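Long-range contact in lysyl oxidase (Pichia pastoris, PDB 1W7C), which probably oxidises primary amines, including peptidyl lysine, to aldehydes, using copper and a topaquinone cofactor formed from one of its own tyrosines: residues Thr152-Gly164 / Ala238-Thr252. Sequence-based numbering, arbitrary orientation.
With NAG (2-acetamido-2-deoxy-beta-D-glucopyranose), chain R.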
loop_
_atom_site.group_PDB
_atom_site.type_symbol
_atom_site.label_atom_id
_atom_site.label_comp_id
_atom_site.label_asym_id
_atom_site.label_seq_id
_atom_site.Cartn_x
_atom_site.Cartn_y
_atom_site.Cartn_z
ATOM N N THR A 152 -41.672 27.278 -15.480
ATOM C CA THR A 152 -42.816 28.200 -15.511
ATOM C C THR A 152 -42.323 29.638 -15.381
ATOM O O THR A 152 -41.211 29.884 -14.970
ATOM C CB THR A 152 -43.817 27.905 -14.377
ATOM O OG1 THR A 152 -43.174 28.079 -13.099
ATOM C CG2 THR A 152 -44.285 26.457 -14.417
ATOM N N THR A 153 -43.170 30.591 -15.716
ATOM C CA THR A 153 -42.816 31.992 -15.562
ATOM C C THR A 153 -42.352 32.297 -14.127
ATOM O O THR A 153 -41.319 32.946 -13.932
ATOM C CB THR A 153 -44.031 32.856 -15.950
ATOM O OG1 THR A 153 -44.391 32.608 -17.320
ATOM C CG2 THR A 153 -43.698 34.345 -15.904
ATOM N N ILE A 154 -43.094 31.805 -13.134
ATOM C CA ILE A 154 -42.752 32.037 -11.719
ATOM C C ILE A 154 -41.445 31.343 -11.322
ATOM O O ILE A 154 -40.578 31.969 -10.727
ATOM C CB ILE A 154 -43.907 31.611 -10.780
ATOM C CG1 ILE A 154 -45.096 32.563 -10.950
ATOM C CG2 ILE A 154 -43.457 31.627 -9.310
ATOM C CD1 ILE A 154 -46.398 32.049 -10.346
ATOM N N MET A 155 -41.291 30.060 -11.650
ATOM C CA MET A 155 -40.072 29.366 -11.246
ATOM C C MET A 155 -38.828 29.862 -11.971
ATOM O O MET A 155 -37.754 29.838 -11.396
ATOM C CB MET A 155 -40.219 27.846 -11.342
ATOM C CG MET A 155 -41.020 27.245 -10.198
ATOM S SD MET A 155 -40.430 27.714 -8.531
ATOM C CE MET A 155 -38.757 27.056 -8.565
ATOM N N ARG A 156 -38.960 30.341 -13.210
ATOM C CA ARG A 156 -37.816 30.943 -13.900
ATOM C C ARG A 156 -37.328 32.159 -13.110
ATOM O O ARG A 156 -36.127 32.340 -12.926
ATOM C CB ARG A 156 -38.183 31.343 -15.335
ATOM C CG ARG A 156 -38.340 30.192 -16.301
ATOM C CD ARG A 156 -38.811 30.638 -17.687
ATOM N NE ARG A 156 -37.824 31.520 -18.304
ATOM C CZ ARG A 156 -36.721 31.103 -18.915
ATOM N NH1 ARG A 156 -36.476 29.809 -19.041
ATOM N NH2 ARG A 156 -35.869 31.982 -19.420
ATOM N N ASP A 157 -38.269 32.964 -12.623
ATOM C CA ASP A 157 -37.943 34.149 -11.830
ATOM C C ASP A 157 -37.321 33.777 -10.474
ATOM O O ASP A 157 -36.329 34.366 -10.071
ATOM C CB ASP A 157 -39.185 35.041 -11.635
ATOM C CG ASP A 157 -38.822 36.479 -11.313
ATOM O OD1 ASP A 157 -38.977 36.890 -10.143
ATOM O OD2 ASP A 157 -38.367 37.264 -12.172
ATOM N N VAL A 158 -37.898 32.786 -9.797
ATOM C CA VAL A 158 -37.370 32.280 -8.525
ATOM C C VAL A 158 -35.935 31.788 -8.699
ATOM O O VAL A 158 -35.028 32.174 -7.951
ATOM C CB VAL A 158 -38.233 31.115 -7.969
ATOM C CG1 VAL A 158 -37.525 30.402 -6.817
ATOM C CG2 VAL A 158 -39.598 31.633 -7.500
ATOM N N LEU A 159 -35.724 30.936 -9.695
ATOM C CA LEU A 159 -34.406 30.362 -9.907
ATOM C C LEU A 159 -33.356 31.434 -10.234
ATOM O O LEU A 159 -32.273 31.416 -9.665
ATOM C CB LEU A 159 -34.451 29.297 -10.987
ATOM C CG LEU A 159 -35.215 28.011 -10.652
ATOM C CD1 LEU A 159 -35.411 27.198 -11.943
ATOM C CD2 LEU A 159 -34.486 27.183 -9.580
ATOM N N GLU A 160 -33.660 32.358 -11.141
ATOM C CA GLU A 160 -32.694 33.401 -11.495
ATOM C C GLU A 160 -32.418 34.310 -10.305
ATOM O O GLU A 160 -31.287 34.697 -10.068
ATOM C CB GLU A 160 -33.157 34.222 -12.706
ATOM C CG GLU A 160 -32.110 35.236 -13.153
ATOM C CD GLU A 160 -32.326 35.765 -14.548
ATOM O OE1 GLU A 160 -33.485 35.798 -14.996
ATOM O OE2 GLU A 160 -31.331 36.155 -15.192
ATOM N N GLY A 161 -33.465 34.658 -9.570
ATOM C CA GLY A 161 -33.323 35.485 -8.381
ATOM C C GLY A 161 -32.421 34.888 -7.320
ATOM O O GLY A 161 -31.607 35.594 -6.745
ATOM N N LEU A 162 -32.582 33.599 -7.043
ATOM C CA LEU A 162 -31.799 32.944 -5.993
ATOM C C LEU A 162 -30.383 32.594 -6.442
ATOM O O LEU A 162 -29.444 32.701 -5.672
ATOM C CB LEU A 162 -32.512 31.667 -5.512
ATOM C CG LEU A 162 -33.864 31.905 -4.805
ATOM C CD1 LEU A 162 -34.519 30.568 -4.444
ATOM C CD2 LEU A 162 -33.724 32.768 -3.565
ATOM N N ILE A 163 -30.245 32.169 -7.695
ATOM C CA ILE A 163 -29.013 31.549 -8.189
ATOM C C ILE A 163 -28.114 32.519 -8.947
ATOM O O ILE A 163 -26.902 32.390 -8.891
ATOM C CB ILE A 163 -29.364 30.288 -9.034
ATOM C CG1 ILE A 163 -30.066 29.270 -8.138
ATOM C CG2 ILE A 163 -28.109 29.666 -9.670
ATOM C CD1 ILE A 163 -30.755 28.136 -8.864
ATOM N N GLY A 164 -28.714 33.456 -9.678
ATOM C CA GLY A 164 -27.969 34.488 -10.372
ATOM C C GLY A 164 -27.799 34.274 -11.863
ATOM O O GLY A 164 -27.225 35.119 -12.539
ATOM N N ALA A 238 -44.312 26.900 -5.511
ATOM C CA ALA A 238 -43.602 27.980 -6.189
ATOM C C ALA A 238 -44.088 29.356 -5.740
ATOM O O ALA A 238 -43.283 30.263 -5.566
ATOM C CB ALA A 238 -43.763 27.841 -7.694
ATOM N N GLU A 239 -45.408 29.497 -5.551
ATOM C CA GLU A 239 -46.013 30.776 -5.202
ATOM C C GLU A 239 -45.559 31.203 -3.809
ATOM O O GLU A 239 -45.214 32.361 -3.596
ATOM C CB GLU A 239 -47.561 30.705 -5.266
ATOM C CG GLU A 239 -48.132 30.708 -6.682
ATOM C CD GLU A 239 -48.060 29.360 -7.407
ATOM O OE1 GLU A 239 -47.705 28.329 -6.785
ATOM O OE2 GLU A 239 -48.364 29.331 -8.623
ATOM N N GLU A 240 -45.534 30.259 -2.868
ATOM C CA GLU A 240 -45.090 30.555 -1.505
ATOM C C GLU A 240 -43.652 31.068 -1.489
ATOM O O GLU A 240 -43.338 32.028 -0.780
ATOM C CB GLU A 240 -45.186 29.325 -0.604
ATOM C CG GLU A 240 -44.934 29.644 0.863
ATOM C CD GLU A 240 -44.900 28.423 1.768
ATOM O OE1 GLU A 240 -44.898 27.284 1.278
ATOM O OE2 GLU A 240 -44.852 28.613 2.995
ATOM N N LEU A 241 -42.780 30.401 -2.245
ATOM C CA LEU A 241 -41.373 30.778 -2.288
ATOM C C LEU A 241 -41.207 32.136 -2.963
ATOM O O LEU A 241 -40.502 33.008 -2.468
ATOM C CB LEU A 241 -40.554 29.711 -3.010
ATOM C CG LEU A 241 -39.068 30.011 -3.209
ATOM C CD1 LEU A 241 -38.385 30.466 -1.941
ATOM C CD2 LEU A 241 -38.373 28.751 -3.748
ATOM N N TYR A 242 -41.907 32.331 -4.070
ATOM C CA TYR A 242 -41.872 33.610 -4.768
ATOM C C TYR A 242 -42.290 34.770 -3.846
ATOM O O TYR A 242 -41.639 35.820 -3.837
ATOM C CB TYR A 242 -42.754 33.568 -6.021
ATOM C CG TYR A 242 -42.756 34.872 -6.771
ATOM C CD1 TYR A 242 -43.763 35.823 -6.549
ATOM C CD2 TYR A 242 -41.747 35.181 -7.678
ATOM C CE1 TYR A 242 -43.765 37.040 -7.218
ATOM C CE2 TYR A 242 -41.745 36.405 -8.360
ATOM C CZ TYR A 242 -42.760 37.325 -8.123
ATOM O OH TYR A 242 -42.766 38.530 -8.777
ATOM N N GLU A 243 -43.343 34.566 -3.055
ATOM C CA GLU A 243 -43.878 35.619 -2.182
ATOM C C GLU A 243 -42.909 35.903 -1.038
ATOM O O GLU A 243 -42.687 37.044 -0.681
ATOM C CB GLU A 243 -45.261 35.230 -1.629
ATOM C CG GLU A 243 -46.432 35.877 -2.370
ATOM C CD GLU A 243 -47.644 34.964 -2.507
ATOM O OE1 GLU A 243 -48.399 35.134 -3.492
ATOM O OE2 GLU A 243 -47.852 34.086 -1.637
ATOM N N ALA A 244 -42.302 34.846 -0.500
ATOM C CA ALA A 244 -41.302 34.981 0.555
ATOM C C ALA A 244 -40.124 35.813 0.078
ATOM O O ALA A 244 -39.598 36.624 0.829
ATOM C CB ALA A 244 -40.828 33.609 1.031
ATOM N N MET A 245 -39.731 35.619 -1.185
ATOM C CA MET A 245 -38.598 36.326 -1.775
ATOM C C MET A 245 -38.818 37.828 -1.941
ATOM O O MET A 245 -37.852 38.569 -2.123
ATOM C CB MET A 245 -38.262 35.722 -3.136
ATOM C CG MET A 245 -37.543 34.409 -3.043
ATOM S SD MET A 245 -37.328 33.623 -4.654
ATOM C CE MET A 245 -36.266 34.828 -5.495
ATOM N N GLN A 246 -40.078 38.265 -1.900
ATOM C CA GLN A 246 -40.431 39.686 -2.035
ATOM C C GLN A 246 -40.325 40.468 -0.720
ATOM O O GLN A 246 -40.258 41.702 -0.734
ATOM C CB GLN A 246 -41.860 39.834 -2.586
ATOM C CG GLN A 246 -42.154 39.057 -3.879
ATOM C CD GLN A 246 -41.008 39.109 -4.890
ATOM O OE1 GLN A 246 -40.617 40.187 -5.336
ATOM N NE2 GLN A 246 -40.470 37.938 -5.250
ATOM N N LYS A 247 -40.328 39.757 0.404
ATOM C CA LYS A 247 -40.245 40.391 1.714
ATOM C C LYS A 247 -38.826 40.900 2.024
ATOM O O LYS A 247 -37.824 40.300 1.612
ATOM C CB LYS A 247 -40.725 39.428 2.813
ATOM C CG LYS A 247 -42.247 39.385 3.014
ATOM C CD LYS A 247 -42.635 38.723 4.357
ATOM C CE LYS A 247 -42.420 39.659 5.555
ATOM N NZ LYS A 247 -43.316 39.357 6.728
ATOM N N ASP A 248 -38.756 42.001 2.769
ATOM C CA ASP A 248 -37.489 42.653 3.100
ATOM C C ASP A 248 -36.568 41.761 3.939
ATOM O O ASP A 248 -35.347 41.895 3.868
ATOM C CB ASP A 248 -37.742 43.981 3.841
ATOM C CG ASP A 248 -38.257 45.085 2.922
ATOM O OD1 ASP A 248 -38.622 46.164 3.437
ATOM O OD2 ASP A 248 -38.331 44.969 1.680
ATOM N N ASP A 249 -37.159 40.861 4.728
ATOM C CA ASP A 249 -36.391 39.977 5.605
ATOM C C ASP A 249 -35.843 38.700 4.917
ATOM O O ASP A 249 -35.209 37.871 5.588
ATOM C CB ASP A 249 -37.203 39.611 6.868
ATOM C CG ASP A 249 -38.401 38.695 6.584
ATOM O OD1 ASP A 249 -38.888 38.643 5.432
ATOM O OD2 ASP A 249 -38.944 38.016 7.480
ATOM N N PHE A 250 -36.037 38.549 3.599
ATOM C CA PHE A 250 -35.615 37.311 2.927
ATOM C C PHE A 250 -34.103 37.259 2.769
ATOM O O PHE A 250 -33.499 38.202 2.257
ATOM C CB PHE A 250 -36.267 37.140 1.545
ATOM C CG PHE A 250 -36.017 35.795 0.932
ATOM C CD1 PHE A 250 -36.789 34.701 1.298
ATOM C CD2 PHE A 250 -34.979 35.614 0.022
ATOM C CE1 PHE A 250 -36.530 33.441 0.759
ATOM C CE2 PHE A 250 -34.714 34.368 -0.518
ATOM C CZ PHE A 250 -35.488 33.277 -0.150
ATOM N N VAL A 251 -33.512 36.127 3.158
ATOM C CA VAL A 251 -32.073 35.913 3.063
ATOM C C VAL A 251 -31.745 35.129 1.791
ATOM O O VAL A 251 -32.197 33.999 1.613
ATOM C CB VAL A 251 -31.536 35.187 4.326
ATOM C CG1 VAL A 251 -30.053 34.827 4.172
ATOM C CG2 VAL A 251 -31.761 36.066 5.574
ATOM N N THR A 252 -30.986 35.762 0.906
ATOM C CA THR A 252 -30.412 35.093 -0.248
ATOM C C THR A 252 -28.965 34.764 0.059
ATOM O O THR A 252 -28.167 35.643 0.410
ATOM C CB THR A 252 -30.508 35.977 -1.482
ATOM O OG1 THR A 252 -31.877 36.312 -1.726
ATOM C CG2 THR A 252 -30.078 35.218 -2.729
HETATM C C1 NAG R . -38.337 27.314 -20.901
HETATM C C2 NAG R . -38.164 26.512 -22.217
HETATM C C3 NAG R . -37.705 27.407 -23.373
HETATM C C4 NAG R . -38.598 28.637 -23.460
HETATM C C5 NAG R . -38.719 29.313 -22.097
HETATM C C6 NAG R . -39.640 30.525 -22.201
HETATM C C7 NAG R . -37.448 24.143 -22.180
HETATM C C8 NAG R . -36.264 23.216 -22.075
HETATM N N2 NAG R . -37.191 25.444 -22.018
HETATM O O3 NAG R . -37.752 26.716 -24.611
HETATM O O4 NAG R . -38.081 29.558 -24.397
HETATM O O5 NAG R . -39.216 28.395 -21.141
HETATM O O6 NAG R . -40.357 30.694 -21.003
HETATM O O7 NAG R . -38.566 23.680 -22.391
HETATM O O HOH W 1 -33.208 36.595 -4.021
#
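Val158 plugs into a hole formed by Ala238, Leu241, Tyr242 and Met245, a knob-into-hole fit where helices 153-163 and 238-246 pack at 45°, their axes 9.7 Å apart. Its two methyls divide the work: CG1, anti to the backbone N (chi1 168°), lies 3.6 Å from Leu241 CD2 and also meets the Met245 sulfur, while CG2 goes to the Tyr242 CB. A turn earlier, the Met155 side chain curls round on itself, which brings SD to 3.4 Å from Ala238 CB. At the far end Leu162 CD2 touches the Met245 methyl and comes 3.6 Å from Phe250 CE2, at the ring's edge; Met245 CG lies over one face of that ring, toward its rim. The pair of helices sits on one face of the five-stranded antiparallel sheet of this domain, an alpha+beta arrangement consistent with the small N-terminal domains of copper amine oxidases, with Phe209 and Tyr228 of the sheet touching Met155 and Leu241.

Polar contacts involve more exposed residues. Asp157 OD1 approaches the Tyr242 ring in its plane, 3.3 Å from CE2, with carboxylate and ring 56° apart; Gln246 NE2 sits over the centre of one face of the ring and donates to Tyr242 O at 2.8 Å. A water binds Thr252 OG1 at 2.7 Å and donates weakly to Gly161 O, which also accepts from Lys255.

On the glycan side, the N-acetylglucosamine puts C5 over one face of the Arg156 guanidinium, toward its rim, and its C1 lies 3.6 Å from Arg156 NH1, which forms a salt bridge with Glu168 and a hydrogen bond with Asn151. A leucine in its place would probably leave the Glu168 carboxylate without this charge partner and Asn151 OD1 without this donor.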